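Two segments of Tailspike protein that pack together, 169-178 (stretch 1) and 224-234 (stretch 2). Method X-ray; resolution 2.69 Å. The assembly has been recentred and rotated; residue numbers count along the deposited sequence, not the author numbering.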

# COMPACT_ATOMS: atom_id res chain seq x y z
N LEU A 169 20.41 13.83 10.65
CA LEU A 169 21.75 14.29 10.31
C LEU A 169 21.79 14.71 8.85
O LEU A 169 21.13 14.10 8.01
N MSE A 170 22.56 15.75 8.56
CA MSE A 170 22.71 16.23 7.20
C MSE A 170 24.13 16.00 6.72
O MSE A 170 25.08 16.15 7.48
N PHE A 171 24.29 15.63 5.45
CA PHE A 171 25.59 15.33 4.88
C PHE A 171 25.87 16.31 3.75
O PHE A 171 25.08 16.42 2.81
N LYS A 172 27.00 17.01 3.84
CA LYS A 172 27.40 18.01 2.86
C LYS A 172 28.81 17.70 2.37
O LYS A 172 29.48 16.78 2.86
N ALA A 173 29.26 18.49 1.40
CA ALA A 173 30.61 18.41 0.88
C ALA A 173 31.15 19.82 0.71
O ALA A 173 30.45 20.71 0.22
N SER A 174 32.40 20.03 1.14
CA SER A 174 33.00 21.36 1.02
C SER A 174 33.20 21.75 -0.43
O SER A 174 33.05 22.92 -0.80
N THR A 175 33.54 20.78 -1.28
CA THR A 175 33.68 21.00 -2.72
C THR A 175 32.54 20.29 -3.43
O THR A 175 32.31 19.09 -3.21
N GLY A 176 31.84 21.02 -4.29
CA GLY A 176 30.70 20.45 -4.99
C GLY A 176 31.12 19.37 -5.96
O GLY A 176 32.10 19.51 -6.71
N GLY A 177 30.38 18.27 -5.96
CA GLY A 177 30.68 17.15 -6.83
C GLY A 177 31.73 16.20 -6.31
O GLY A 177 32.33 15.47 -7.10
N THR A 178 31.97 16.19 -5.00
CA THR A 178 32.96 15.32 -4.40
C THR A 178 32.34 14.62 -3.20
O THR A 178 31.29 15.01 -2.69
N THR A 224 17.56 18.48 -2.51
CA THR A 224 16.73 19.68 -2.57
C THR A 224 17.57 20.92 -2.30
O THR A 224 17.50 21.91 -3.03
N TYR A 225 18.38 20.88 -1.24
CA TYR A 225 19.21 21.99 -0.84
C TYR A 225 20.64 21.77 -1.30
O TYR A 225 21.11 20.63 -1.42
N MSE A 226 21.34 22.86 -1.57
CA MSE A 226 22.70 22.80 -2.10
C MSE A 226 23.59 23.85 -1.46
O MSE A 226 23.45 25.04 -1.74
N SER A 227 24.51 23.41 -0.60
CA SER A 227 25.37 24.36 0.11
C SER A 227 26.38 25.00 -0.83
O SER A 227 26.57 26.22 -0.81
N THR A 228 27.03 24.19 -1.67
CA THR A 228 27.96 24.69 -2.67
C THR A 228 27.63 24.05 -4.01
O THR A 228 27.10 22.94 -4.07
N THR A 229 27.95 24.76 -5.09
CA THR A 229 27.57 24.33 -6.43
C THR A 229 28.26 23.03 -6.82
O THR A 229 29.46 22.86 -6.60
N ASN A 230 27.49 22.12 -7.40
CA ASN A 230 27.97 20.82 -7.88
C ASN A 230 27.92 20.82 -9.40
O ASN A 230 26.83 20.87 -9.99
N SER A 231 29.09 20.76 -10.03
CA SER A 231 29.20 20.71 -11.48
C SER A 231 29.51 19.32 -12.01
O SER A 231 29.36 19.08 -13.21
N ILE A 232 29.92 18.39 -11.15
CA ILE A 232 30.27 17.05 -11.62
C ILE A 232 29.02 16.19 -11.74
O ILE A 232 28.86 15.44 -12.71
N GLY A 233 28.13 16.27 -10.77
CA GLY A 233 26.88 15.53 -10.79
C GLY A 233 26.48 15.09 -9.40
O GLY A 233 27.30 15.01 -8.48
N PHE A 234 25.19 14.80 -9.24
CA PHE A 234 24.66 14.32 -7.97
C PHE A 234 23.76 13.13 -8.23
O PHE A 234 22.80 13.24 -9.01

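The two stretches bury 426 Å² between them, yet no hydrogen bond crosses the contact; the evidence for packing is therefore van der Waals distance and the direction of each CA-to-CB bond. The strand of stretch 1 meets stretch 2 loosely, with Lys 172 and Ser 227 CA atoms 7.2 Å apart, whereas the turn that follows closes to 4.0 Å between the CA atoms of Gly 176 and Asn 230. Side chains of both stretches touch at the wider end; at the narrow one the glycine backbone of stretch 1 meets both backbone and side chains of stretch 2.

At the wide end, selenomethionine Met 170 points toward stretch 2 with all three chi angles t. This extended chain carries its CE to 4.3 Å from Tyr 225 CB, an apolar contact. Tyr 225 (chi1 m) starts toward stretch 1, but its ring leads away, and its OH is hydrogen-bonded elsewhere in the structure. Lys 172 also points in; chi1 is m and chi2 to chi4 are t, so the aliphatic chain runs straight and its CD lies 4.0 Å from Ser 227 CB.

Thr 228 points toward stretch 1 with chi1 at -173° (t), which aims CG2 at the backbone where strand gives way to turn. CG2 lies 3.4 Å from Ala 173 O, 3.6 Å from Ser 174 O and 3.5 Å from Gly 176 N, so one methyl packs against three successive peptide units. Ser 174 and Thr 175 turn their own CB atoms away.

The type II turn from Thr 175 to Thr 178 presents two glycines. Gly 176 CA approaches Thr 229 O at 3.2 Å, with 169° at the hydrogen, a nearly linear CA-H...O contact; an ideal CB there would fall 1.6 Å from that same Thr 229 O. Gly 177, at phi/psi 83/21, has a backbone that by itself calls for glycine, and its ideal CB would also sit 2.8 Å from Ile 232 CB. Thr 178, chi1 p, directs OG1 back to Thr 175 O at a very short 2.5 Å, bracing the turn.

Asn 230 (chi1 t, chi2 -22°) is held by its own stretch: OD1 accepts from Gly 233 N at 2.8 Å (168°) and weakly from Ile 232 N at 2.9 Å (123°), while ND2 donates to Gly 233 O at 2.8 Å. The anchored amide leaves OD1 3.1 Å from Gly 177 CA. Ile 232, chi1 m and chi2 t, extends CD1 to 3.3 Å from Gly 177 O, covering the turn.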

# COMPACT_ATOMS: atom_id res chain seq x y z
CB LEU A 169 22.80 13.20 10.57
CG LEU A 169 23.02 12.81 12.04
CD1 LEU A 169 23.95 11.62 12.14
CD2 LEU A 169 23.57 13.99 12.82
CB MSE A 170 22.34 17.71 7.11
CG MSE A 170 22.30 18.26 5.69
SE MSE A 170 21.51 20.03 5.62
CE MSE A 170 21.55 20.32 3.69
CB PHE A 171 25.64 13.88 4.38
CG PHE A 171 25.31 12.87 5.43
CD1 PHE A 171 26.29 12.39 6.28
CD2 PHE A 171 24.01 12.41 5.59
CE1 PHE A 171 25.99 11.46 7.26
CE2 PHE A 171 23.70 11.48 6.57
CZ PHE A 171 24.69 11.01 7.40
CB LYS A 172 27.33 19.43 3.43
CG LYS A 172 25.97 19.83 3.97
CD LYS A 172 26.01 21.26 4.49
CE LYS A 172 24.64 21.71 4.98
NZ LYS A 172 24.67 23.11 5.51
CB ALA A 173 30.66 17.66 -0.46
CB SER A 174 34.33 21.41 1.78
OG SER A 174 35.33 20.68 1.09
CB THR A 175 35.03 20.49 -3.22
OG1 THR A 175 36.09 21.11 -2.48
CG2 THR A 175 35.20 20.82 -4.70
CB THR A 178 34.21 16.09 -3.96
OG1 THR A 178 33.85 17.13 -3.04
CG2 THR A 178 34.91 16.72 -5.16
CB THR A 224 15.57 19.59 -1.58
OG1 THR A 224 14.79 18.42 -1.86
CG2 THR A 224 14.68 20.82 -1.69
CB TYR A 225 19.17 22.18 0.68
CG TYR A 225 17.77 22.35 1.22
CD1 TYR A 225 17.16 23.59 1.26
CD2 TYR A 225 17.05 21.25 1.69
CE1 TYR A 225 15.88 23.75 1.75
CE2 TYR A 225 15.77 21.40 2.18
CZ TYR A 225 15.19 22.65 2.21
OH TYR A 225 13.91 22.79 2.70
CB MSE A 226 22.67 22.97 -3.62
CG MSE A 226 23.94 22.53 -4.33
SE MSE A 226 23.99 23.16 -6.18
CE MSE A 226 24.16 21.46 -7.09
CB SER A 227 26.07 23.65 1.27
OG SER A 227 27.01 22.70 0.80
CB THR A 228 29.43 24.43 -2.28
OG1 THR A 228 30.29 25.09 -3.22
CG2 THR A 228 29.73 22.94 -2.27
CB THR A 229 27.90 25.42 -7.45
OG1 THR A 229 28.62 26.48 -6.81
CG2 THR A 229 26.62 25.98 -8.06
CB ASN A 230 27.13 19.69 -7.29
CG ASN A 230 27.64 18.30 -7.67
OD1 ASN A 230 28.35 18.13 -8.67
ND2 ASN A 230 27.28 17.30 -6.88
CB SER A 231 30.29 21.69 -11.96
OG SER A 231 31.55 21.36 -11.39
CB ILE A 232 31.32 16.42 -10.69
CG1 ILE A 232 32.58 17.29 -10.66
CG2 ILE A 232 31.65 15.00 -11.13
CD1 ILE A 232 33.69 16.74 -9.78
CB PHE A 234 23.89 15.42 -7.23
CG PHE A 234 23.09 14.91 -6.06
CD1 PHE A 234 23.71 14.64 -4.84
CD2 PHE A 234 21.73 14.71 -6.17
CE1 PHE A 234 22.98 14.17 -3.77
CE2 PHE A 234 20.99 14.24 -5.09
CZ PHE A 234 21.62 13.98 -3.89